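Local coordinates for protein iron superoxide dismutase (Trypanosoma cruzi, PDB 2GPC) that catalyses the dismutation of superoxide to molecular oxygen and hydrogen peroxide at an iron-containing active site, at residues A[37-42]-A[52-57]; A[115-120]-A[176-181]. All coordinates share one frame; numbering follows the deposited sequence.

Contact 1 (A[37-42]-A[52-57]); sequences TKLNAA and KSIEEI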
# COMPACT_ATOMS: atom_id res chain seq x y z
N THR A 37 -1.28 -14.26 -13.85
CA THR A 37 -1.68 -13.86 -15.20
C THR A 37 -0.66 -12.89 -15.80
O THR A 37 -0.18 -13.09 -16.92
CB THR A 37 -3.09 -13.25 -15.16
OG1 THR A 37 -4.03 -14.26 -14.74
CG2 THR A 37 -3.57 -12.80 -16.56
N LYS A 38 -0.29 -11.87 -15.04
CA LYS A 38 0.66 -10.85 -15.48
C LYS A 38 2.06 -11.43 -15.75
O LYS A 38 2.71 -11.04 -16.71
CB LYS A 38 0.73 -9.69 -14.47
CG LYS A 38 -0.47 -8.75 -14.54
CD LYS A 38 -0.39 -7.59 -13.52
CE LYS A 38 -1.00 -7.98 -12.17
NZ LYS A 38 -1.39 -6.80 -11.33
N LEU A 39 2.50 -12.37 -14.93
CA LEU A 39 3.81 -13.00 -15.13
C LEU A 39 3.84 -13.89 -16.39
O LEU A 39 4.84 -13.93 -17.11
CB LEU A 39 4.20 -13.84 -13.91
CG LEU A 39 5.62 -14.44 -13.96
CD1 LEU A 39 6.68 -13.35 -14.19
CD2 LEU A 39 5.92 -15.22 -12.69
N ASN A 40 2.76 -14.62 -16.62
CA ASN A 40 2.58 -15.41 -17.84
C ASN A 40 2.59 -14.53 -19.10
O ASN A 40 3.22 -14.88 -20.10
CB ASN A 40 1.29 -16.24 -17.75
CG ASN A 40 1.48 -17.54 -16.96
OD1 ASN A 40 2.57 -18.12 -16.96
ND2 ASN A 40 0.44 -17.97 -16.27
N ALA A 41 1.94 -13.37 -19.05
CA ALA A 41 2.00 -12.43 -20.15
C ALA A 41 3.43 -11.95 -20.34
O ALA A 41 3.93 -11.91 -21.46
CB ALA A 41 1.07 -11.26 -19.91
N ALA A 42 4.12 -11.62 -19.25
CA ALA A 42 5.49 -11.14 -19.33
C ALA A 42 6.44 -12.18 -19.92
O ALA A 42 7.39 -11.83 -20.62
CB ALA A 42 5.99 -10.68 -17.97
N LYS A 52 12.77 -20.06 -16.24
CA LYS A 52 13.07 -19.80 -14.84
C LYS A 52 11.90 -20.18 -13.95
O LYS A 52 10.74 -20.02 -14.33
CB LYS A 52 13.41 -18.32 -14.64
CG LYS A 52 14.64 -17.85 -15.41
CD LYS A 52 15.21 -16.59 -14.80
CE LYS A 52 16.47 -16.16 -15.51
NZ LYS A 52 16.92 -14.83 -15.04
N SER A 53 12.19 -20.70 -12.76
CA SER A 53 11.16 -20.92 -11.74
C SER A 53 10.84 -19.60 -11.06
O SER A 53 11.53 -18.60 -11.26
CB SER A 53 11.65 -21.94 -10.70
OG SER A 53 12.68 -21.41 -9.90
N ILE A 54 9.78 -19.59 -10.25
CA ILE A 54 9.43 -18.41 -9.46
C ILE A 54 10.63 -18.00 -8.62
O ILE A 54 10.99 -16.82 -8.59
CB ILE A 54 8.20 -18.70 -8.57
CG1 ILE A 54 6.94 -18.86 -9.43
CG2 ILE A 54 7.98 -17.59 -7.52
CD1 ILE A 54 6.55 -17.62 -10.21
N GLU A 55 11.24 -18.96 -7.94
CA GLU A 55 12.37 -18.67 -7.05
C GLU A 55 13.58 -18.15 -7.82
O GLU A 55 14.24 -17.22 -7.36
CB GLU A 55 12.73 -19.90 -6.21
CG GLU A 55 11.74 -20.17 -5.08
CD GLU A 55 12.20 -21.26 -4.11
OE1 GLU A 55 13.42 -21.51 -4.01
OE2 GLU A 55 11.33 -21.86 -3.44
N GLU A 56 13.83 -18.69 -9.01
CA GLU A 56 14.95 -18.27 -9.84
C GLU A 56 14.77 -16.82 -10.24
O GLU A 56 15.71 -16.04 -10.24
CB GLU A 56 15.09 -19.18 -11.08
CG GLU A 56 16.04 -20.36 -10.88
CD GLU A 56 15.64 -21.64 -11.60
OE1 GLU A 56 15.02 -21.59 -12.69
OE2 GLU A 56 15.99 -22.72 -11.08
N ILE A 57 13.53 -16.46 -10.59
CA ILE A 57 13.20 -15.09 -10.95
C ILE A 57 13.42 -14.12 -9.78
O ILE A 57 13.94 -13.01 -9.96
CB ILE A 57 11.73 -14.98 -11.46
CG1 ILE A 57 11.55 -15.70 -12.80
CG2 ILE A 57 11.33 -13.53 -11.61
CD1 ILE A 57 10.09 -15.90 -13.21
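Ile57, which reaches across to Leu39 with its side chain, is tied into its own helix by a 3.0 Å bond from its N to Ser53 O. That bond belongs to the first turn of helix 54-60, where Ser53 is the N-cap and its OG accepts from Glu56 N at 3.1 Å (N-H...O angle 156°). The return bond of a capping box, Ser53 N to Glu56 OE1, is seen at 3.0 Å in the conformer described here, with Glu56 OE1 met from above the carboxylate plane, 54° out of it; a second conformer of Glu56 leaves this bond doubtful. No hydrogen bond crosses between 37-42 and 52-57; they meet through hydrocarbon alone, burying 106 Å² in total. Leu39 accounts for about half. Its CG lies anti to the backbone N (chi1 -175°), and its CD2 methyl comes to 3.5 Å from Ile54 CD1, the two side chains crossing obliquely. The same Leu39 CD2 is 4.3 Å from Ile57 CD1, and the second branch, Leu39 CD1, lies 4.4 Å from that Ile57 methyl, which therefore faces both tips of the leucine fork. Ile54 does not aim its CB at the leucine; CD1 alone brings it close. The setting is the alpha-hairpin domain of iron and manganese superoxide dismutases, in which short helix 54-60 lies along the connection between long helices 21-44 and 63-80. Ile65 of the second long helix packs on Leu39, and Ala69 on Ile57. From the N-terminal segment Phe2 touches both Leu39 and Ile54, while its backbone N is bonded to Asn40 OD1. Beside the cap, Lys52 NZ makes a salt bridge with Glu61 OE2 and a hydrogen bond with Thr60 OG1.

Contact 2 (A[115-120]-A[176-181]); sequences VAVGHF and AYVQTF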
# COMPACT_ATOMS: atom_id res chain seq x y z
N VAL A 115 5.75 -4.70 14.53
CA VAL A 115 6.25 -4.60 13.15
C VAL A 115 5.09 -4.69 12.13
O VAL A 115 5.00 -3.88 11.22
CB VAL A 115 7.32 -5.69 12.86
CG1 VAL A 115 7.59 -5.83 11.38
CG2 VAL A 115 8.61 -5.38 13.60
N ALA A 116 4.22 -5.67 12.29
CA ALA A 116 3.11 -5.88 11.36
C ALA A 116 2.13 -4.71 11.35
O ALA A 116 1.69 -4.28 10.28
CB ALA A 116 2.38 -7.17 11.69
N VAL A 117 1.81 -4.18 12.52
CA VAL A 117 0.85 -3.08 12.65
C VAL A 117 1.49 -1.74 12.29
O VAL A 117 0.84 -0.86 11.73
CB VAL A 117 0.21 -3.03 14.07
CG1 VAL A 117 -0.71 -1.83 14.22
CG2 VAL A 117 -0.58 -4.31 14.35
N GLY A 118 2.78 -1.60 12.57
CA GLY A 118 3.49 -0.34 12.34
C GLY A 118 4.07 -0.17 10.94
O GLY A 118 4.57 0.91 10.63
N HIS A 119 4.02 -1.20 10.09
CA HIS A 119 4.67 -1.09 8.78
C HIS A 119 3.94 -0.04 7.95
O HIS A 119 2.73 -0.11 7.80
CB HIS A 119 4.69 -2.42 8.03
CG HIS A 119 5.45 -2.37 6.74
ND1 HIS A 119 6.82 -2.57 6.67
CD2 HIS A 119 5.04 -2.11 5.48
CE1 HIS A 119 7.21 -2.45 5.41
NE2 HIS A 119 6.15 -2.17 4.67
N PHE A 120 4.68 0.94 7.45
CA PHE A 120 4.05 2.05 6.75
C PHE A 120 3.97 1.72 5.27
O PHE A 120 4.96 1.33 4.66
CB PHE A 120 4.83 3.34 6.95
CG PHE A 120 4.11 4.53 6.43
CD1 PHE A 120 2.99 5.01 7.09
CD2 PHE A 120 4.50 5.14 5.25
CE1 PHE A 120 2.29 6.10 6.60
CE2 PHE A 120 3.80 6.24 4.76
CZ PHE A 120 2.70 6.71 5.43
N ALA A 176 -6.71 -5.06 14.40
CA ALA A 176 -7.70 -6.12 14.60
C ALA A 176 -7.43 -7.30 13.66
O ALA A 176 -7.62 -8.46 14.03
CB ALA A 176 -9.11 -5.59 14.41
N TYR A 177 -6.98 -6.99 12.46
CA TYR A 177 -6.64 -8.01 11.47
C TYR A 177 -5.46 -8.85 11.96
O TYR A 177 -5.45 -10.07 11.79
CB TYR A 177 -6.30 -7.34 10.13
CG TYR A 177 -5.46 -8.16 9.19
CD1 TYR A 177 -5.94 -9.34 8.61
CD2 TYR A 177 -4.17 -7.76 8.85
CE1 TYR A 177 -5.15 -10.10 7.73
CE2 TYR A 177 -3.37 -8.50 7.98
CZ TYR A 177 -3.87 -9.67 7.42
OH TYR A 177 -3.08 -10.40 6.54
N VAL A 178 -4.46 -8.20 12.56
CA VAL A 178 -3.29 -8.90 13.07
C VAL A 178 -3.66 -9.77 14.27
O VAL A 178 -3.13 -10.87 14.41
CB VAL A 178 -2.13 -7.93 13.39
CG1 VAL A 178 -0.99 -8.62 14.18
CG2 VAL A 178 -1.59 -7.35 12.10
N GLN A 179 -4.56 -9.30 15.12
CA GLN A 179 -5.06 -10.14 16.22
C GLN A 179 -5.70 -11.41 15.65
O GLN A 179 -5.48 -12.51 16.18
CB GLN A 179 -6.04 -9.36 17.12
CG GLN A 179 -5.32 -8.35 18.06
CD GLN A 179 -4.13 -8.97 18.83
OE1 GLN A 179 -4.32 -9.86 19.65
NE2 GLN A 179 -2.91 -8.50 18.56
N THR A 180 -6.45 -11.27 14.56
CA THR A 180 -7.04 -12.41 13.87
C THR A 180 -5.97 -13.34 13.29
O THR A 180 -6.11 -14.57 13.36
CB THR A 180 -7.99 -11.91 12.76
OG1 THR A 180 -9.24 -11.54 13.34
CG2 THR A 180 -8.34 -13.00 11.76
N PHE A 181 -4.92 -12.77 12.71
CA PHE A 181 -3.82 -13.57 12.17
C PHE A 181 -3.29 -14.49 13.26
O PHE A 181 -3.04 -15.67 13.01
CB PHE A 181 -2.70 -12.67 11.61
CG PHE A 181 -1.51 -13.42 11.08
CD1 PHE A 181 -1.55 -13.99 9.82
CD2 PHE A 181 -0.37 -13.57 11.85
CE1 PHE A 181 -0.45 -14.69 9.32
CE2 PHE A 181 0.74 -14.27 11.36
CZ PHE A 181 0.69 -14.83 10.09
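Val178 supplies 54 of the 106 Å² buried here, and Val117 and Ala116, consecutive residues near the end of helix 105-118, supply nearly all the rest. One methyl does most of the touching: Val178 CG2 lies 3.9 Å from Val117 CG2 and 4.0 Å from Ala116 CB. The two valines cross at an angle, and Val117 CG2 also comes within 4.1 Å of Val178 CB. In Val178 the touching branch stands anti to the carbonyl carbon and beside the backbone N, with CG1 taking the place anti to N (chi1 169°). The small groups allow the CA atoms of Val117 and Val178 to approach to 7.2 Å. This joins helix 105-118 to helix 174-184 within the C-terminal alpha+beta domain of the superoxide dismutase fold. Neighbouring Tyr177 turns to the metal side, where its OH bonds Asp160 O, the backbone oxygen of an iron ligand. Arg174 NH1, on the same helix, is bonded to both Ala116 O and His119 O where helix 105-118 ends. With only aliphatic carbons meeting between 115-120 and 176-181, the fit rests on dispersion and exclusion of water, without a directional bond of its own; the Arg174 hydrogen bonds may help orient the helices.

Contact 1 and contact 2 lie on opposite sides of the chain's centre, their own centres 29 Å apart and their nearest atoms about 18 Å apart, so neither touches the other. Each falls in a different domain of the family: 37-42 with 52-57 in the alpha-hairpin domain, 115-120 with 176-181 in the C-terminal domain. The iron joins the two domains, since its ligands come from both domains: His27 and His75 from the hairpin helices, Asp160 and His164 from the C-terminal part. Contact 1 involves helix 21-44, which carries His27. In contact 2 the Val178 side chain is about 13 Å from the iron, and no touching residue is a ligand.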